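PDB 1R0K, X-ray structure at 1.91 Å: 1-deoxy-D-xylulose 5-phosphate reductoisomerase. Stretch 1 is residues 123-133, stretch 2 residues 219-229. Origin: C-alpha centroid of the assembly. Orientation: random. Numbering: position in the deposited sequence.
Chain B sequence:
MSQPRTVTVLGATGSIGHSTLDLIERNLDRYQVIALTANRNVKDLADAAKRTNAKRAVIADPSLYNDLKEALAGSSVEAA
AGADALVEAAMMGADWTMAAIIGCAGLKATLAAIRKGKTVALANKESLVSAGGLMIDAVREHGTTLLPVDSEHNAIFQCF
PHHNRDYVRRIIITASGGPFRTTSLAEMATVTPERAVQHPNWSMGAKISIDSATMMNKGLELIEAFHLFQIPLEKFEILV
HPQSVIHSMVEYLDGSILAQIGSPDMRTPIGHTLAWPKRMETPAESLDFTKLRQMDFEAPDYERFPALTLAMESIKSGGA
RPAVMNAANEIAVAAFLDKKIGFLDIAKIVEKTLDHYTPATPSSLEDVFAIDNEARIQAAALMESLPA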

# COMPACT_ATOMS: atom_id res chain seq x y z
N ALA B 123 13.63 -15.02 8.38
CA ALA B 123 12.88 -14.86 9.62
C ALA B 123 13.86 -14.67 10.79
O ALA B 123 13.58 -13.95 11.74
CB ALA B 123 12.00 -16.07 9.86
N ASN B 124 15.02 -15.33 10.71
CA ASN B 124 16.05 -15.22 11.76
C ASN B 124 16.43 -13.75 11.94
O ASN B 124 16.84 -13.09 10.99
CB ASN B 124 17.28 -16.05 11.37
CG ASN B 124 18.46 -15.83 12.31
OD1 ASN B 124 19.26 -14.91 12.14
ND2 ASN B 124 18.56 -16.68 13.34
N LYS B 125 16.33 -13.26 13.17
CA LYS B 125 16.63 -11.86 13.46
C LYS B 125 18.11 -11.51 13.66
O LYS B 125 18.55 -10.43 13.28
CB LYS B 125 15.84 -11.41 14.70
CG LYS B 125 14.33 -11.54 14.55
CD LYS B 125 13.62 -11.17 15.84
CE LYS B 125 12.11 -11.22 15.68
NZ LYS B 125 11.64 -12.61 15.42
N GLU B 126 18.88 -12.42 14.25
CA GLU B 126 20.30 -12.16 14.48
C GLU B 126 21.03 -11.88 13.17
O GLU B 126 22.00 -11.11 13.15
CB GLU B 126 20.96 -13.35 15.18
CG GLU B 126 20.61 -13.52 16.66
CD GLU B 126 19.16 -13.91 16.90
OE1 GLU B 126 18.53 -14.49 15.98
OE2 GLU B 126 18.65 -13.65 18.01
N SER B 127 20.57 -12.49 12.09
CA SER B 127 21.19 -12.31 10.79
C SER B 127 21.37 -10.84 10.43
O SER B 127 22.43 -10.45 9.94
CB SER B 127 20.36 -13.00 9.70
OG SER B 127 20.40 -14.41 9.86
N LEU B 128 20.36 -10.02 10.67
CA LEU B 128 20.46 -8.60 10.33
C LEU B 128 20.74 -7.71 11.53
O LEU B 128 21.32 -6.63 11.40
CB LEU B 128 19.20 -8.14 9.60
CG LEU B 128 18.93 -8.91 8.31
CD1 LEU B 128 17.70 -8.34 7.62
CD2 LEU B 128 20.15 -8.83 7.40
N VAL B 129 20.33 -8.15 12.71
CA VAL B 129 20.57 -7.36 13.91
C VAL B 129 22.04 -7.42 14.29
O VAL B 129 22.68 -6.39 14.52
CB VAL B 129 19.75 -7.89 15.11
CG1 VAL B 129 20.19 -7.20 16.40
CG2 VAL B 129 18.27 -7.65 14.86
N SER B 130 22.59 -8.63 14.34
CA SER B 130 23.98 -8.81 14.73
C SER B 130 24.98 -8.89 13.58
O SER B 130 26.12 -8.43 13.72
CB SER B 130 24.09 -10.05 15.61
OG SER B 130 23.19 -9.97 16.70
N ALA B 131 24.57 -9.46 12.46
CA ALA B 131 25.46 -9.60 11.31
C ALA B 131 24.90 -8.98 10.03
O ALA B 131 25.18 -9.46 8.93
CB ALA B 131 25.77 -11.07 11.08
N GLY B 132 24.12 -7.91 10.18
CA GLY B 132 23.53 -7.25 9.02
C GLY B 132 24.47 -6.91 7.88
O GLY B 132 24.17 -7.21 6.71
N GLY B 133 25.59 -6.26 8.19
CA GLY B 133 26.55 -5.89 7.17
C GLY B 133 27.05 -7.07 6.36
O GLY B 133 27.06 -7.03 5.13
N GLY B 219 13.26 -1.67 18.53
CA GLY B 219 14.59 -1.15 18.26
C GLY B 219 15.34 -2.10 17.34
O GLY B 219 16.03 -1.68 16.42
N LEU B 220 15.19 -3.40 17.60
CA LEU B 220 15.85 -4.41 16.79
C LEU B 220 15.26 -4.43 15.39
O LEU B 220 15.96 -4.63 14.40
CB LEU B 220 15.72 -5.79 17.45
CG LEU B 220 16.29 -5.84 18.87
CD1 LEU B 220 16.02 -7.20 19.49
CD2 LEU B 220 17.78 -5.55 18.84
N GLU B 221 13.95 -4.22 15.31
CA GLU B 221 13.27 -4.19 14.02
C GLU B 221 13.79 -3.02 13.19
O GLU B 221 13.94 -3.13 11.97
CB GLU B 221 11.76 -4.06 14.23
CG GLU B 221 11.10 -5.38 14.58
CD GLU B 221 9.65 -5.22 14.97
OE1 GLU B 221 8.99 -4.30 14.45
OE2 GLU B 221 9.16 -6.02 15.80
N LEU B 222 14.08 -1.91 13.85
CA LEU B 222 14.59 -0.73 13.16
C LEU B 222 15.96 -1.05 12.57
O LEU B 222 16.27 -0.67 11.44
CB LEU B 222 14.72 0.43 14.14
CG LEU B 222 15.39 1.69 13.60
CD1 LEU B 222 14.60 2.25 12.43
CD2 LEU B 222 15.50 2.71 14.72
N ILE B 223 16.78 -1.75 13.35
CA ILE B 223 18.11 -2.10 12.90
C ILE B 223 18.01 -3.00 11.69
O ILE B 223 18.67 -2.77 10.68
CB ILE B 223 18.90 -2.80 14.03
CG1 ILE B 223 19.18 -1.80 15.15
CG2 ILE B 223 20.20 -3.37 13.49
CD1 ILE B 223 19.84 -2.40 16.36
N GLU B 224 17.15 -4.02 11.77
CA GLU B 224 16.96 -4.94 10.66
C GLU B 224 16.47 -4.20 9.41
O GLU B 224 16.95 -4.47 8.31
CB GLU B 224 15.93 -6.00 11.01
CG GLU B 224 16.32 -6.92 12.13
CD GLU B 224 15.21 -7.90 12.45
OE1 GLU B 224 14.30 -7.54 13.24
OE2 GLU B 224 15.23 -9.03 11.90
N ALA B 225 15.52 -3.29 9.60
CA ALA B 225 14.96 -2.53 8.50
C ALA B 225 16.03 -1.69 7.82
O ALA B 225 16.05 -1.54 6.59
CB ALA B 225 13.84 -1.63 9.00
N PHE B 226 16.92 -1.13 8.63
CA PHE B 226 17.99 -0.30 8.10
C PHE B 226 18.86 -1.07 7.11
O PHE B 226 19.23 -0.53 6.06
CB PHE B 226 18.85 0.22 9.26
CG PHE B 226 20.06 1.01 8.81
CD1 PHE B 226 19.91 2.28 8.25
CD2 PHE B 226 21.34 0.47 8.92
CE1 PHE B 226 21.02 2.99 7.80
CE2 PHE B 226 22.45 1.18 8.47
CZ PHE B 226 22.28 2.43 7.91
N HIS B 227 19.18 -2.32 7.42
CA HIS B 227 20.01 -3.13 6.54
C HIS B 227 19.23 -3.65 5.35
O HIS B 227 19.75 -3.74 4.25
CB HIS B 227 20.64 -4.29 7.30
CG HIS B 227 21.79 -3.89 8.17
ND1 HIS B 227 21.69 -3.77 9.54
CD2 HIS B 227 23.06 -3.55 7.85
CE1 HIS B 227 22.85 -3.38 10.03
NE2 HIS B 227 23.70 -3.24 9.02
N LEU B 228 17.96 -4.00 5.57
CA LEU B 228 17.13 -4.51 4.49
C LEU B 228 16.84 -3.51 3.39
O LEU B 228 16.88 -3.84 2.21
CB LEU B 228 15.78 -4.98 5.04
CG LEU B 228 15.70 -6.31 5.78
CD1 LEU B 228 14.37 -6.40 6.52
CD2 LEU B 228 15.85 -7.46 4.78
N PHE B 229 16.53 -2.27 3.78
CA PHE B 229 16.15 -1.28 2.80
C PHE B 229 17.18 -0.25 2.37
O PHE B 229 16.96 0.52 1.44
CB PHE B 229 14.84 -0.65 3.28
CG PHE B 229 13.78 -1.69 3.54
CD1 PHE B 229 13.25 -2.43 2.48
CD2 PHE B 229 13.41 -2.03 4.83
CE1 PHE B 229 12.37 -3.50 2.71
CE2 PHE B 229 12.54 -3.10 5.08
CZ PHE B 229 12.02 -3.83 4.02

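The two stretches bury 480 Å² between them, counting both sides, and no clear hydrogen bond crosses the contact; packing accounts for most of it. Stretch 2 is helical throughout, whereas stretch 1 contributes a short helical segment and the start of a second helix.

Asn124 points its CA-to-CB bond away from stretch 2 and works locally. Its OD1 accepts from Ser127 N at 2.8 Å, with an N-H...acceptor angle of 143°, which is the geometry of a capping bond, and from Ser127 OG to Asn124 OD1 the distance is 2.6 Å. This pair of bonds secures the turn from which Leu128 and Val129 reach the other helix.

Lys125 meets stretch 2 through its base rather than its amine. Lys125 CA lies 3.5 Å from Glu224 OE2, and Lys125 CB lies 3.7 Å from the same oxygen, while the extended chain (chi2 and chi3 both t) carries NZ away. Proximity to the carboxylate therefore does not amount to a salt bridge. Lys125 O instead receives the backbone amide of Val129, at 2.9 Å from Val129 N.

Leu128 is covered most, losing 94 Å² to stretch 2, and its CA sits 5.1 Å from Glu224 CA, a close backbone approach. Its CB points toward the helix, and with rotamer m,t its CD1 comes to 3.4 Å from Leu228 CG, a tight apolar contact. Leu128 CB also packs at 4.0 Å against Glu224 CG, so the aliphatic part of that acid serves as packing surface. On the backbone side, Leu128 O is 3.4 Å from His227 ND1. Within its own helix, His227 ND1 donates a weak hydrogen bond to Ile223 O, at 3.4 Å and 138°.

Val129, with chi1 t, packs both methyls against Leu220, CG1 at 3.8 Å from Leu220 CD2 and CG2 at 4.1 Å from Leu220 CB, while Val129 CG2 also comes to 3.4 Å from Glu224 CG. Its CA is 4.0 Å from Ile223 CG2, so backbone and side chain both take part.

After Ser130 and Ala131, which face away, the second helix starts with two glycines. Gly132 CA stands 3.8 Å from the centroid of the His227 ring and 5° off its normal, an almost ideal CH-pi placement over the face. An ideal CB on Gly132 would fall 2.5 Å from His227 ND1, a clash, so the absence of a side chain permits this close CH-pi approach. Gly133 differs: its N is 3.7 Å from His227 NE2, obliquely placed, and a CB there would have room.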